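Local coordinates for protein CDP-glucose-4,6-dehydratase (Yersinia pseudotuberculosis, PDB 1RKX) that converts CDP-D-glucose into CDP-4-keto-6-deoxy-D-glucose with loss of water, using bound NAD, as a member of the short-chain dehydrogenase/reductase family, at residues V128-D133 against S240-L245; K134-K139 against G259-P264; S170-F175 against E255-W260; G185-T190 against Q247-D252; S308-K311 against G315-P318. All coordinates share one frame; numbering follows the deposited sequence.

Contact 1 of 5, residues V128-D133 against S240-L245. With NAD (nicotinamide-adenine-dinucleotide), chain G.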
# COMPACT_ATOMS: atom_id res chain seq x y z
N VAL C 128 -18.80 17.09 13.47
CA VAL C 128 -17.36 17.15 13.32
C VAL C 128 -16.75 16.51 14.55
O VAL C 128 -16.76 17.08 15.64
CB VAL C 128 -16.87 18.60 13.18
CG1 VAL C 128 -15.34 18.63 13.18
CG2 VAL C 128 -17.40 19.20 11.89
N ASN C 129 -16.22 15.31 14.36
CA ASN C 129 -15.62 14.57 15.46
C ASN C 129 -14.10 14.75 15.48
O ASN C 129 -13.40 14.32 14.57
CB ASN C 129 -15.98 13.09 15.34
CG ASN C 129 -15.24 12.23 16.33
OD1 ASN C 129 -14.83 12.71 17.39
ND2 ASN C 129 -15.07 10.95 16.01
N ILE C 130 -13.61 15.39 16.53
CA ILE C 130 -12.19 15.63 16.70
C ILE C 130 -11.53 14.37 17.25
O ILE C 130 -11.84 13.91 18.36
CB ILE C 130 -11.91 16.79 17.69
CG1 ILE C 130 -12.22 18.13 17.02
CG2 ILE C 130 -10.45 16.77 18.13
CD1 ILE C 130 -13.67 18.33 16.66
N THR C 131 -10.63 13.79 16.46
CA THR C 131 -9.92 12.60 16.91
C THR C 131 -8.51 13.03 17.28
O THR C 131 -8.31 13.62 18.35
CB THR C 131 -9.94 11.50 15.82
OG1 THR C 131 -9.35 11.99 14.61
CG2 THR C 131 -11.37 11.07 15.54
N SER C 132 -7.53 12.79 16.41
CA SER C 132 -6.16 13.19 16.72
C SER C 132 -5.23 12.93 15.56
O SER C 132 -5.53 12.12 14.70
CB SER C 132 -5.64 12.42 17.94
OG SER C 132 -4.28 12.73 18.20
N ASP C 133 -4.10 13.64 15.52
CA ASP C 133 -3.13 13.40 14.47
C ASP C 133 -2.49 12.03 14.77
O ASP C 133 -1.91 11.40 13.89
CB ASP C 133 -2.06 14.51 14.45
CG ASP C 133 -1.28 14.60 15.74
OD1 ASP C 133 -1.90 14.54 16.82
OD2 ASP C 133 -0.03 14.75 15.68
N SER C 240 -10.13 26.88 12.59
CA SER C 240 -10.68 27.54 11.41
C SER C 240 -11.05 26.46 10.40
O SER C 240 -12.06 26.58 9.71
CB SER C 240 -9.67 28.52 10.79
OG SER C 240 -8.51 27.87 10.29
N GLY C 241 -10.25 25.40 10.35
CA GLY C 241 -10.55 24.30 9.44
C GLY C 241 -11.81 23.56 9.86
O GLY C 241 -12.62 23.19 9.01
N TYR C 242 -11.97 23.35 11.16
CA TYR C 242 -13.16 22.66 11.69
C TYR C 242 -14.42 23.45 11.33
O TYR C 242 -15.43 22.88 10.95
CB TYR C 242 -13.09 22.54 13.22
CG TYR C 242 -11.91 21.75 13.77
CD1 TYR C 242 -11.70 21.68 15.15
CD2 TYR C 242 -11.00 21.11 12.93
CE1 TYR C 242 -10.62 20.99 15.68
CE2 TYR C 242 -9.90 20.41 13.46
CZ TYR C 242 -9.72 20.36 14.83
OH TYR C 242 -8.63 19.70 15.35
N LEU C 243 -14.35 24.77 11.49
CA LEU C 243 -15.50 25.64 11.19
C LEU C 243 -15.83 25.62 9.71
O LEU C 243 -16.99 25.50 9.32
CB LEU C 243 -15.21 27.08 11.65
CG LEU C 243 -15.09 27.32 13.16
CD1 LEU C 243 -14.48 28.69 13.42
CD2 LEU C 243 -16.46 27.19 13.81
N LEU C 244 -14.79 25.72 8.87
CA LEU C 244 -14.98 25.69 7.42
C LEU C 244 -15.62 24.37 7.01
O LEU C 244 -16.54 24.35 6.19
CB LEU C 244 -13.62 25.84 6.73
CG LEU C 244 -13.62 25.81 5.20
CD1 LEU C 244 -14.46 26.96 4.66
CD2 LEU C 244 -12.19 25.90 4.69
N LEU C 245 -15.13 23.27 7.57
CA LEU C 245 -15.68 21.96 7.26
C LEU C 245 -17.14 21.85 7.70
O LEU C 245 -17.97 21.32 6.98
CB LEU C 245 -14.86 20.86 7.95
CG LEU C 245 -15.38 19.43 7.82
CD1 LEU C 245 -15.42 19.02 6.36
CD2 LEU C 245 -14.49 18.49 8.62
PA NAD G . -8.24 19.60 27.20
O1A NAD G . -7.85 18.63 28.25
O2A NAD G . -7.95 21.04 27.47
O5B NAD G . -9.81 19.47 26.87
C5B NAD G . -10.45 18.18 27.00
C4B NAD G . -11.95 18.33 27.22
O4B NAD G . -12.39 16.95 27.35
C3B NAD G . -12.29 19.00 28.55
O3B NAD G . -13.27 20.02 28.26
C2B NAD G . -12.80 17.84 29.38
O2B NAD G . -13.73 18.25 30.43
C1B NAD G . -13.39 16.94 28.33
N9A NAD G . -13.57 15.57 28.80
C8A NAD G . -12.60 14.64 29.06
N7A NAD G . -13.08 13.48 29.49
C5A NAD G . -14.45 13.68 29.51
C6A NAD G . -15.51 12.82 29.88
N6A NAD G . -15.41 11.58 30.31
N1A NAD G . -16.79 13.33 29.79
C2A NAD G . -16.93 14.62 29.35
N3A NAD G . -16.02 15.50 28.98
C4A NAD G . -14.77 14.96 29.09
O3 NAD G . -7.59 19.16 25.86
PN NAD G . -7.63 19.83 24.37
O1N NAD G . -6.23 20.18 24.09
O2N NAD G . -8.53 21.01 24.41
O5D NAD G . -8.09 18.63 23.45
C5D NAD G . -9.33 18.79 22.75
C4D NAD G . -9.57 17.59 21.85
O4D NAD G . -8.51 17.65 20.85
C3D NAD G . -9.45 16.18 22.45
O3D NAD G . -10.32 15.30 21.71
C2D NAD G . -7.99 15.85 22.20
O2D NAD G . -7.78 14.43 22.24
C1D NAD G . -7.80 16.43 20.82
N1N NAD G . -6.40 16.65 20.50
C2N NAD G . -5.66 17.73 21.03
C3N NAD G . -4.24 17.97 20.60
C7N NAD G . -3.56 19.15 21.16
O7N NAD G . -2.40 19.35 20.78
N7N NAD G . -4.14 20.00 22.04
C4N NAD G . -3.57 16.96 19.71
C5N NAD G . -4.48 15.86 19.27
C6N NAD G . -5.75 15.74 19.62
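One wall of the NAD pocket is built here, where Ile130 at the end of strand 126-130 meets Tyr242 of helix 236-251. Ile130 works in two directions. Its CG1, beside the backbone N (chi1 -74°), lies 3.5 Å from Tyr242 CE1, the isoleucine side chain crossing the phenol at about a right angle and approaching the ring obliquely. Its other branch, CG2, is anti to the backbone N and faces the cofactor, 3.5 Å from O4D of the nicotinamide ribose. One branched residue thus separates the helix from the coenzyme while touching both. Further back along the strand, Val128 CG2 lies 4.4 Å from Leu245 CD2, a loose apolar contact one helical turn along from Tyr242.

In this Rossmann-type fold the strand sits inside the parallel sheet, and the helix runs nearly antiparallel to it, at 155°, with their axes 9.9 Å apart. Past the strand the chain turns into the nicotinamide site: Ser132 OG lies 3.3 Å from NAD C5N, and Asp133 OD1 approaches the same carbon at 3.8 Å. Ser132 OG is also hydrogen-bonded to Tyr157 OH, and Lys161 NZ bonds both to Thr131 O and to the NAD. On the helix side the buried phenol ends in a hydrogen bond between Tyr242 OH and Lys21 NZ, Lys21 itself being a residue of the NAD site.

Contact 2 of 5, residues K134-K139 against G259-P264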
# COMPACT_ATOMS: atom_id res chain seq x y z
N LYS C 134 -2.65 11.57 16.01
CA LYS C 134 -2.10 10.28 16.43
C LYS C 134 -2.98 9.06 16.12
O LYS C 134 -2.68 7.96 16.57
CB LYS C 134 -1.80 10.31 17.94
CG LYS C 134 -0.89 11.45 18.37
CD LYS C 134 0.42 11.44 17.60
CE LYS C 134 1.29 12.64 17.96
NZ LYS C 134 1.70 12.62 19.40
N CYS C 135 -4.05 9.25 15.36
CA CYS C 135 -4.92 8.11 15.05
C CYS C 135 -4.28 7.17 14.02
O CYS C 135 -4.71 6.03 13.87
CB CYS C 135 -6.27 8.59 14.52
SG CYS C 135 -6.16 9.42 12.94
N TYR C 136 -3.27 7.65 13.31
CA TYR C 136 -2.62 6.84 12.27
C TYR C 136 -1.66 5.79 12.78
O TYR C 136 -0.88 6.04 13.70
CB TYR C 136 -1.86 7.72 11.28
CG TYR C 136 -2.71 8.66 10.47
CD1 TYR C 136 -2.83 10.01 10.83
CD2 TYR C 136 -3.39 8.21 9.34
CE1 TYR C 136 -3.61 10.88 10.08
CE2 TYR C 136 -4.16 9.08 8.57
CZ TYR C 136 -4.26 10.41 8.95
OH TYR C 136 -5.02 11.28 8.19
N ASP C 137 -1.70 4.61 12.17
CA ASP C 137 -0.78 3.55 12.51
C ASP C 137 0.58 4.18 12.21
O ASP C 137 0.81 4.65 11.10
CB ASP C 137 -1.03 2.34 11.61
CG ASP C 137 -0.01 1.24 11.79
OD1 ASP C 137 0.46 1.04 12.93
OD2 ASP C 137 0.33 0.57 10.79
N ASN C 138 1.47 4.18 13.19
CA ASN C 138 2.77 4.83 13.01
C ASN C 138 3.79 4.03 12.22
O ASN C 138 4.28 2.99 12.67
CB ASN C 138 3.35 5.21 14.37
CG ASN C 138 4.39 6.31 14.26
OD1 ASN C 138 5.36 6.18 13.52
ND2 ASN C 138 4.18 7.40 14.99
N LYS C 139 4.12 4.53 11.03
CA LYS C 139 5.09 3.87 10.16
C LYS C 139 6.51 4.33 10.47
O LYS C 139 7.47 3.86 9.86
CB LYS C 139 4.76 4.16 8.70
CG LYS C 139 3.40 3.63 8.25
CD LYS C 139 3.33 2.12 8.40
CE LYS C 139 2.04 1.56 7.82
NZ LYS C 139 1.98 0.08 8.02
N GLY C 259 -12.71 11.87 6.47
CA GLY C 259 -11.69 12.28 7.42
C GLY C 259 -10.85 13.41 6.84
O GLY C 259 -10.59 13.42 5.63
N TRP C 260 -10.40 14.33 7.69
CA TRP C 260 -9.62 15.48 7.23
C TRP C 260 -8.44 15.85 8.11
O TRP C 260 -8.58 15.99 9.32
CB TRP C 260 -10.52 16.71 7.12
CG TRP C 260 -11.71 16.54 6.23
CD1 TRP C 260 -12.88 15.91 6.54
CD2 TRP C 260 -11.84 16.98 4.88
NE1 TRP C 260 -13.73 15.92 5.46
CE2 TRP C 260 -13.11 16.58 4.43
CE3 TRP C 260 -10.99 17.67 4.00
CZ2 TRP C 260 -13.57 16.85 3.13
CZ3 TRP C 260 -11.44 17.94 2.71
CH2 TRP C 260 -12.72 17.53 2.29
N ASN C 261 -7.28 16.05 7.49
CA ASN C 261 -6.05 16.44 8.17
C ASN C 261 -5.91 17.97 8.21
O ASN C 261 -6.17 18.64 7.21
CB ASN C 261 -4.81 15.93 7.43
CG ASN C 261 -4.58 14.44 7.59
OD1 ASN C 261 -3.81 13.86 6.83
ND2 ASN C 261 -5.22 13.83 8.57
N PHE C 262 -5.47 18.50 9.34
CA PHE C 262 -5.22 19.93 9.46
C PHE C 262 -3.88 20.10 10.17
O PHE C 262 -3.66 19.55 11.25
CB PHE C 262 -6.33 20.66 10.22
CG PHE C 262 -7.64 20.70 9.48
CD1 PHE C 262 -8.67 19.82 9.81
CD2 PHE C 262 -7.85 21.61 8.45
CE1 PHE C 262 -9.88 19.84 9.13
CE2 PHE C 262 -9.07 21.64 7.75
CZ PHE C 262 -10.08 20.76 8.09
N GLY C 263 -2.99 20.86 9.55
CA GLY C 263 -1.68 21.08 10.13
C GLY C 263 -0.97 22.23 9.44
O GLY C 263 -1.46 22.76 8.45
N PRO C 264 0.21 22.63 9.95
CA PRO C 264 1.00 23.73 9.39
C PRO C 264 1.85 23.28 8.20
O PRO C 264 1.98 22.09 7.93
CB PRO C 264 1.85 24.15 10.56
CG PRO C 264 2.18 22.82 11.18
CD PRO C 264 0.85 22.09 11.16
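Tyr136 and Asn261 reach for each other from opposite directions, the first from the irregular chain that follows strand 126-130, the second from the last strand of the parallel sheet. Both side chains make the same first choice: CG stands anti to the carbonyl carbon, with chi1 -64° in Tyr136 and -74° in Asn261. From there the tyrosine ring extends until its hydroxyl meets the end of the asparagine. The carboxamide lies at the ring edge, near the ring plane, yet the two flat groups are turned steeply against each other, their planes 72° apart. Tyr136 OH comes within 3.2 Å of Asn261 CG, a separation that does not depend on which way round the amide is set. One face of the phenol is covered within its own segment by Cys135 SG, which sits 4.0 Å above the plane and offset toward the rim.

Tyr136 OH is hydrogen-bonded to Arg192 NH1, from the neighbouring strand 187-192, and the ring also meets that of Tyr145 with the planes at about 15°. As Arg192 can only donate, the phenol oxygen is the acceptor in that bond, and the nearby positive charge would probably make the hydroxyl a somewhat stronger donor. Asn261 N is bonded to Glu147 OE2. Hydroxyl and carboxamide can each donate and accept, so their meeting suits a buried polar spot.

Contact 3 of 5, residues S170-F175 against E255-W260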
# COMPACT_ATOMS: atom_id res chain seq x y z
N SER C 170 -17.93 3.47 10.80
CA SER C 170 -19.01 2.50 10.80
C SER C 170 -20.37 3.15 11.03
O SER C 170 -21.34 2.79 10.37
CB SER C 170 -18.79 1.42 11.86
OG SER C 170 -19.88 0.50 11.87
N TYR C 171 -20.44 4.09 11.97
CA TYR C 171 -21.71 4.76 12.24
C TYR C 171 -22.19 5.49 10.99
O TYR C 171 -23.37 5.46 10.66
CB TYR C 171 -21.58 5.74 13.41
CG TYR C 171 -22.19 5.22 14.69
CD1 TYR C 171 -21.52 4.27 15.47
CD2 TYR C 171 -23.46 5.63 15.10
CE1 TYR C 171 -22.11 3.74 16.62
CE2 TYR C 171 -24.05 5.11 16.25
CZ TYR C 171 -23.38 4.17 17.01
OH TYR C 171 -23.97 3.65 18.14
N ARG C 172 -21.26 6.14 10.29
CA ARG C 172 -21.60 6.86 9.07
C ARG C 172 -22.12 5.89 8.01
O ARG C 172 -23.18 6.11 7.42
CB ARG C 172 -20.38 7.61 8.53
CG ARG C 172 -20.63 8.36 7.22
CD ARG C 172 -19.45 9.25 6.85
NE ARG C 172 -18.20 8.48 6.79
CZ ARG C 172 -17.04 8.89 7.27
NH1 ARG C 172 -16.93 10.08 7.87
NH2 ARG C 172 -15.97 8.11 7.17
N ASN C 173 -21.37 4.82 7.78
CA ASN C 173 -21.76 3.83 6.78
C ASN C 173 -23.07 3.13 7.09
O ASN C 173 -23.88 2.87 6.19
CB ASN C 173 -20.66 2.77 6.64
CG ASN C 173 -19.47 3.26 5.85
OD1 ASN C 173 -18.40 2.65 5.89
ND2 ASN C 173 -19.65 4.35 5.12
N SER C 174 -23.29 2.84 8.37
CA SER C 174 -24.48 2.13 8.81
C SER C 174 -25.71 3.00 9.05
O SER C 174 -26.82 2.60 8.70
CB SER C 174 -24.18 1.35 10.09
OG SER C 174 -23.05 0.51 9.93
N PHE C 175 -25.53 4.17 9.64
CA PHE C 175 -26.66 5.02 9.98
C PHE C 175 -26.75 6.41 9.34
O PHE C 175 -27.81 7.02 9.36
CB PHE C 175 -26.73 5.15 11.50
CG PHE C 175 -26.57 3.84 12.23
CD1 PHE C 175 -25.46 3.60 13.03
CD2 PHE C 175 -27.53 2.84 12.10
CE1 PHE C 175 -25.30 2.38 13.69
CE2 PHE C 175 -27.39 1.61 12.76
CZ PHE C 175 -26.27 1.38 13.55
N GLU C 255 -20.84 14.97 0.68
CA GLU C 255 -19.63 15.09 -0.12
C GLU C 255 -18.41 15.31 0.77
O GLU C 255 -17.29 14.94 0.42
CB GLU C 255 -19.78 16.25 -1.11
CG GLU C 255 -18.47 16.69 -1.76
CD GLU C 255 -18.67 17.75 -2.83
OE1 GLU C 255 -19.44 18.70 -2.59
OE2 GLU C 255 -18.04 17.64 -3.90
N TYR C 256 -18.64 15.91 1.93
CA TYR C 256 -17.54 16.19 2.85
C TYR C 256 -17.49 15.30 4.08
O TYR C 256 -16.68 15.52 4.97
CB TYR C 256 -17.58 17.66 3.27
CG TYR C 256 -17.44 18.61 2.10
CD1 TYR C 256 -18.56 19.03 1.37
CD2 TYR C 256 -16.18 19.04 1.68
CE1 TYR C 256 -18.42 19.85 0.26
CE2 TYR C 256 -16.03 19.86 0.57
CZ TYR C 256 -17.15 20.26 -0.14
OH TYR C 256 -17.00 21.08 -1.24
N ALA C 257 -18.36 14.29 4.12
CA ALA C 257 -18.43 13.37 5.25
C ALA C 257 -17.32 12.32 5.21
O ALA C 257 -17.57 11.15 4.92
CB ALA C 257 -19.81 12.70 5.29
N GLU C 258 -16.10 12.75 5.50
CA GLU C 258 -14.94 11.86 5.49
C GLU C 258 -13.95 12.35 6.55
O GLU C 258 -14.31 13.15 7.41
CB GLU C 258 -14.24 11.89 4.13
CG GLU C 258 -15.14 12.21 2.95
CD GLU C 258 -14.40 12.22 1.63
OE1 GLU C 258 -13.27 12.78 1.58
OE2 GLU C 258 -14.94 11.70 0.64
N GLY C 259 -12.71 11.87 6.47
CA GLY C 259 -11.69 12.28 7.42
C GLY C 259 -10.85 13.41 6.84
O GLY C 259 -10.59 13.42 5.63
N TRP C 260 -10.40 14.33 7.69
CA TRP C 260 -9.62 15.48 7.23
C TRP C 260 -8.44 15.85 8.11
O TRP C 260 -8.58 15.99 9.32
CB TRP C 260 -10.52 16.71 7.12
CG TRP C 260 -11.71 16.54 6.23
CD1 TRP C 260 -12.88 15.91 6.54
CD2 TRP C 260 -11.84 16.98 4.88
NE1 TRP C 260 -13.73 15.92 5.46
CE2 TRP C 260 -13.11 16.58 4.43
CE3 TRP C 260 -10.99 17.67 4.00
CZ2 TRP C 260 -13.57 16.85 3.13
CZ3 TRP C 260 -11.44 17.94 2.71
CH2 TRP C 260 -12.72 17.53 2.29
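Arg172 lies across the Ala257 carbonyl, presenting the face of its guanidinium and not its N-H groups. Ala257 O sits 2.9 Å above the guanidinium plane, offset toward the rim. Although Arg172 NH1 and Ala257 O are 3.2 Å apart, the angle is too poor for a hydrogen bond; the meeting is a carbonyl oxygen set over the face of a flat cation, probably with some electrostatic attraction. The extended first part of the chain, with CG anti to the backbone N, puts Arg172 CD 3.8 Å from Ala257 CB. The side chain then bends at chi3 (56°), which turns the guanidinium face to the carbonyl oxygen. The hydrogen bond made by NH1 goes to Val188 O, on strand 187-192. Just before Arg172, Ser170 OG bonds to Tyr154 O of a second subunit.

The other partner is shaped by its own backbone. Ala257 is the centre of an inverse gamma turn, and Glu258 N bonds to Tyr256 O at 2.9 Å. The same carbonyl oxygen accepts Trp260 NE1 at 3.0 Å, both donors arriving from the same face of the carbonyl plane, while the oxygen lies in the plane of the indole.

The contact ties the end of helix 156-175 to the turn that leads from helix 236-251 into edge strand 259-261, with the arginine also bonded to the adjacent strand 187-192.

Contact 4 of 5, residues G185-T190 against Q247-D252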
# COMPACT_ATOMS: atom_id res chain seq x y z
N GLY C 185 -30.21 13.26 6.52
CA GLY C 185 -29.65 14.59 6.41
C GLY C 185 -28.45 14.91 7.29
O GLY C 185 -28.14 16.08 7.50
N THR C 186 -27.76 13.89 7.78
CA THR C 186 -26.61 14.12 8.65
C THR C 186 -25.29 13.85 7.93
O THR C 186 -25.07 12.75 7.42
CB THR C 186 -26.68 13.23 9.91
OG1 THR C 186 -27.95 13.43 10.55
CG2 THR C 186 -25.57 13.59 10.88
N ALA C 187 -24.41 14.85 7.91
CA ALA C 187 -23.10 14.74 7.27
C ALA C 187 -22.07 14.62 8.40
O ALA C 187 -21.83 15.58 9.12
CB ALA C 187 -22.82 15.97 6.41
N VAL C 188 -21.46 13.45 8.52
CA VAL C 188 -20.49 13.18 9.58
C VAL C 188 -19.04 13.09 9.12
O VAL C 188 -18.72 12.36 8.18
CB VAL C 188 -20.84 11.86 10.29
CG1 VAL C 188 -19.92 11.64 11.49
CG2 VAL C 188 -22.30 11.88 10.73
N ALA C 189 -18.16 13.82 9.80
CA ALA C 189 -16.74 13.83 9.44
C ALA C 189 -15.84 13.76 10.67
O ALA C 189 -16.28 14.00 11.79
CB ALA C 189 -16.42 15.08 8.64
N THR C 190 -14.58 13.41 10.44
CA THR C 190 -13.60 13.39 11.52
C THR C 190 -12.50 14.37 11.13
O THR C 190 -12.25 14.58 9.94
CB THR C 190 -12.98 11.99 11.76
OG1 THR C 190 -12.44 11.47 10.54
CG2 THR C 190 -14.03 11.03 12.32
N GLN C 247 -19.36 24.16 7.99
CA GLN C 247 -20.21 24.91 7.09
C GLN C 247 -20.49 24.11 5.83
O GLN C 247 -21.62 24.04 5.37
CB GLN C 247 -19.55 26.25 6.72
CG GLN C 247 -20.55 27.28 6.25
CD GLN C 247 -19.90 28.56 5.77
OE1 GLN C 247 -18.90 29.01 6.33
NE2 GLN C 247 -20.48 29.16 4.74
N LYS C 248 -19.45 23.49 5.27
CA LYS C 248 -19.61 22.70 4.06
C LYS C 248 -20.46 21.46 4.29
O LYS C 248 -21.27 21.11 3.44
CB LYS C 248 -18.24 22.32 3.49
CG LYS C 248 -17.55 23.47 2.78
CD LYS C 248 -16.34 23.00 2.00
CE LYS C 248 -15.81 24.10 1.10
NZ LYS C 248 -15.39 25.31 1.86
N LEU C 249 -20.28 20.79 5.42
CA LEU C 249 -21.08 19.61 5.74
C LEU C 249 -22.55 20.02 5.83
O LEU C 249 -23.44 19.30 5.38
CB LEU C 249 -20.64 19.02 7.08
CG LEU C 249 -19.30 18.28 7.12
CD1 LEU C 249 -18.86 18.08 8.57
CD2 LEU C 249 -19.42 16.95 6.40
N TYR C 250 -22.78 21.19 6.41
CA TYR C 250 -24.14 21.70 6.58
C TYR C 250 -24.80 22.05 5.25
O TYR C 250 -25.87 21.55 4.92
CB TYR C 250 -24.11 22.95 7.47
CG TYR C 250 -25.48 23.46 7.88
CD1 TYR C 250 -25.98 23.22 9.15
CD2 TYR C 250 -26.27 24.18 6.98
CE1 TYR C 250 -27.24 23.68 9.53
CE2 TYR C 250 -27.54 24.65 7.35
CZ TYR C 250 -28.01 24.39 8.63
OH TYR C 250 -29.26 24.85 9.00
N THR C 251 -24.13 22.90 4.47
CA THR C 251 -24.65 23.36 3.19
C THR C 251 -24.54 22.39 2.02
O THR C 251 -25.49 22.24 1.27
CB THR C 251 -24.00 24.68 2.78
OG1 THR C 251 -22.62 24.45 2.48
CG2 THR C 251 -24.10 25.70 3.91
N ASP C 252 -23.38 21.75 1.87
CA ASP C 252 -23.20 20.83 0.75
C ASP C 252 -23.56 19.38 1.05
O ASP C 252 -24.06 18.68 0.17
CB ASP C 252 -21.76 20.91 0.22
CG ASP C 252 -21.44 22.28 -0.35
OD1 ASP C 252 -22.38 22.98 -0.77
OD2 ASP C 252 -20.25 22.65 -0.40
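With CG held beside its backbone N (chi1 -73°) and chi2 at 165°, Leu249 spreads its two methyls toward the sheet, and each comes nearest a different alanine. CD2 lies 3.5 Å from Ala187 CB, while CD1 lies 3.9 Å from Ala189 CB. These two alanines, alternate residues of strand 187-192, point to the same side of the sheet, toward the helix, whereas Val188 between them points away. Small methyls let the helix come close: the CA atoms of Ala187 and Leu249 are only 5.5 Å apart. Ala187 CB also rests 3.5 Å from Leu249 O, so the alanine touches the helix backbone as well as the leucine side chain. The strand side chains in the contact are methyls alone, with Ala187 O also near both leucine methyls, and the interaction is one of close apolar packing.

Leu249 goes further than the one strand, reaching Ala126 and Val128 on neighbouring strand 126-130 and covering the seam between the two. Tyr256 closes in on the leucine from the following turn. Helix 236-251 packed against one side of a parallel sheet, with a leucine wedged over small residues, is the helix-on-sheet packing of a Rossmann-type domain.

Contact 5 of 5, residues S308-K311 against G315-P318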
# COMPACT_ATOMS: atom_id res chain seq x y z
N SER C 308 -3.07 18.16 1.99
CA SER C 308 -3.42 18.50 0.62
C SER C 308 -4.93 18.45 0.40
O SER C 308 -5.49 19.24 -0.36
CB SER C 308 -2.73 17.55 -0.37
OG SER C 308 -1.31 17.65 -0.28
N LYS C 309 -5.59 17.51 1.07
CA LYS C 309 -7.04 17.34 0.94
C LYS C 309 -7.82 18.57 1.42
O LYS C 309 -8.68 19.08 0.72
CB LYS C 309 -7.48 16.10 1.70
CG LYS C 309 -8.92 15.68 1.47
CD LYS C 309 -9.23 14.46 2.34
CE LYS C 309 -10.64 13.99 2.18
NZ LYS C 309 -10.82 12.71 2.93
N ALA C 310 -7.51 19.02 2.64
CA ALA C 310 -8.17 20.20 3.21
C ALA C 310 -7.93 21.42 2.30
O ALA C 310 -8.83 22.22 2.06
CB ALA C 310 -7.61 20.48 4.60
N LYS C 311 -6.70 21.55 1.82
CA LYS C 311 -6.35 22.67 0.95
C LYS C 311 -7.12 22.65 -0.37
O LYS C 311 -7.74 23.64 -0.75
CB LYS C 311 -4.85 22.66 0.66
CG LYS C 311 -4.42 23.70 -0.36
CD LYS C 311 -2.93 23.61 -0.68
CE LYS C 311 -2.54 24.64 -1.73
NZ LYS C 311 -1.07 24.71 -1.92
N GLY C 315 -10.42 24.44 0.44
CA GLY C 315 -9.87 25.76 0.20
C GLY C 315 -9.28 26.28 1.49
O GLY C 315 -9.12 27.48 1.68
N TRP C 316 -8.95 25.36 2.39
CA TRP C 316 -8.36 25.72 3.68
C TRP C 316 -6.88 26.03 3.55
O TRP C 316 -6.21 25.51 2.66
CB TRP C 316 -8.50 24.57 4.69
CG TRP C 316 -7.95 24.93 6.03
CD1 TRP C 316 -8.53 25.73 6.97
CD2 TRP C 316 -6.68 24.54 6.58
NE1 TRP C 316 -7.71 25.87 8.06
CE2 TRP C 316 -6.56 25.14 7.85
CE3 TRP C 316 -5.62 23.74 6.11
CZ2 TRP C 316 -5.44 24.97 8.67
CZ3 TRP C 316 -4.50 23.56 6.92
CH2 TRP C 316 -4.42 24.18 8.19
N HIS C 317 -6.38 26.87 4.46
CA HIS C 317 -4.97 27.24 4.47
C HIS C 317 -4.60 27.92 5.79
O HIS C 317 -5.35 28.77 6.29
CB HIS C 317 -4.68 28.20 3.31
CG HIS C 317 -5.44 29.48 3.39
ND1 HIS C 317 -6.82 29.54 3.35
CD2 HIS C 317 -5.02 30.76 3.52
CE1 HIS C 317 -7.21 30.79 3.46
NE2 HIS C 317 -6.14 31.56 3.56
N PRO C 318 -3.45 27.55 6.38
CA PRO C 318 -3.04 28.18 7.64
C PRO C 318 -2.79 29.66 7.39
O PRO C 318 -2.53 30.06 6.25
CB PRO C 318 -1.78 27.40 8.02
CG PRO C 318 -1.25 26.94 6.70
CD PRO C 318 -2.49 26.52 5.97
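Helix 308-314 ends in Gly315, whose positive phi (73°) turns the chain back. Trp316 N then donates to Ala310 O at 3.2 Å, a return to a carbonyl six positions earlier, with an N-H...O angle of 161°. The donor stands well above the carbonyl plane instead of following a lone pair. A second bond, Gly315 N to Lys311 O, is weak. Lys311 adds a CA-H...O contact, its CA lying 3.3 Å from Trp316 O.

The reversal brings the Trp316 backbone beside the last turn of the helix. With CG anti to its backbone N (chi1 -178°), the indole leads off past Ala310, with CE3 4.1 Å from Ala310 CB in an oblique approach. Trp316 CB is nearer the main chain, 3.5 Å from Ala310 O. This is a glycine-terminated helix C-terminus, the glycine in left-handed conformation, and the pairing of Ala310 with Trp316 supplies apolar contact across it. Pro318 N lies over one indole face, 3.9 Å above the plane and toward the rim.

Trp316 also ties the turn to the Rossmann-type domain: NE1 is hydrogen-bonded to Ser240 OG on helix 236-251, and the ring meets Phe262 edge-to-face. Lys311, extended beyond CG, carries its ammonium toward a third subunit, where a long, weak ion pair forms with Asp266 of that neighbouring chain.

Contacts 1 and 4 share helix 236-251, which packs apolar side chains over neighbouring strands 126-130 and 187-192; both are buried, but only contact 1 includes residues of the NAD pocket. Contacts 2 and 3 both use strand 259-261, contact 3 also the turn before it, and there the chemistry becomes polar: a phenol and a carboxamide in a buried setting, against an arginine over a carbonyl in a partly buried one. Contact 5, also partly buried, depends on backbone bonds at a helix end. It joins contacts 2 and 3 through Lys309, whose NZ pairs with Glu258 OE1 of contact 3 at 2.8 Å, and contact 1 through the indole that bonds to its helix.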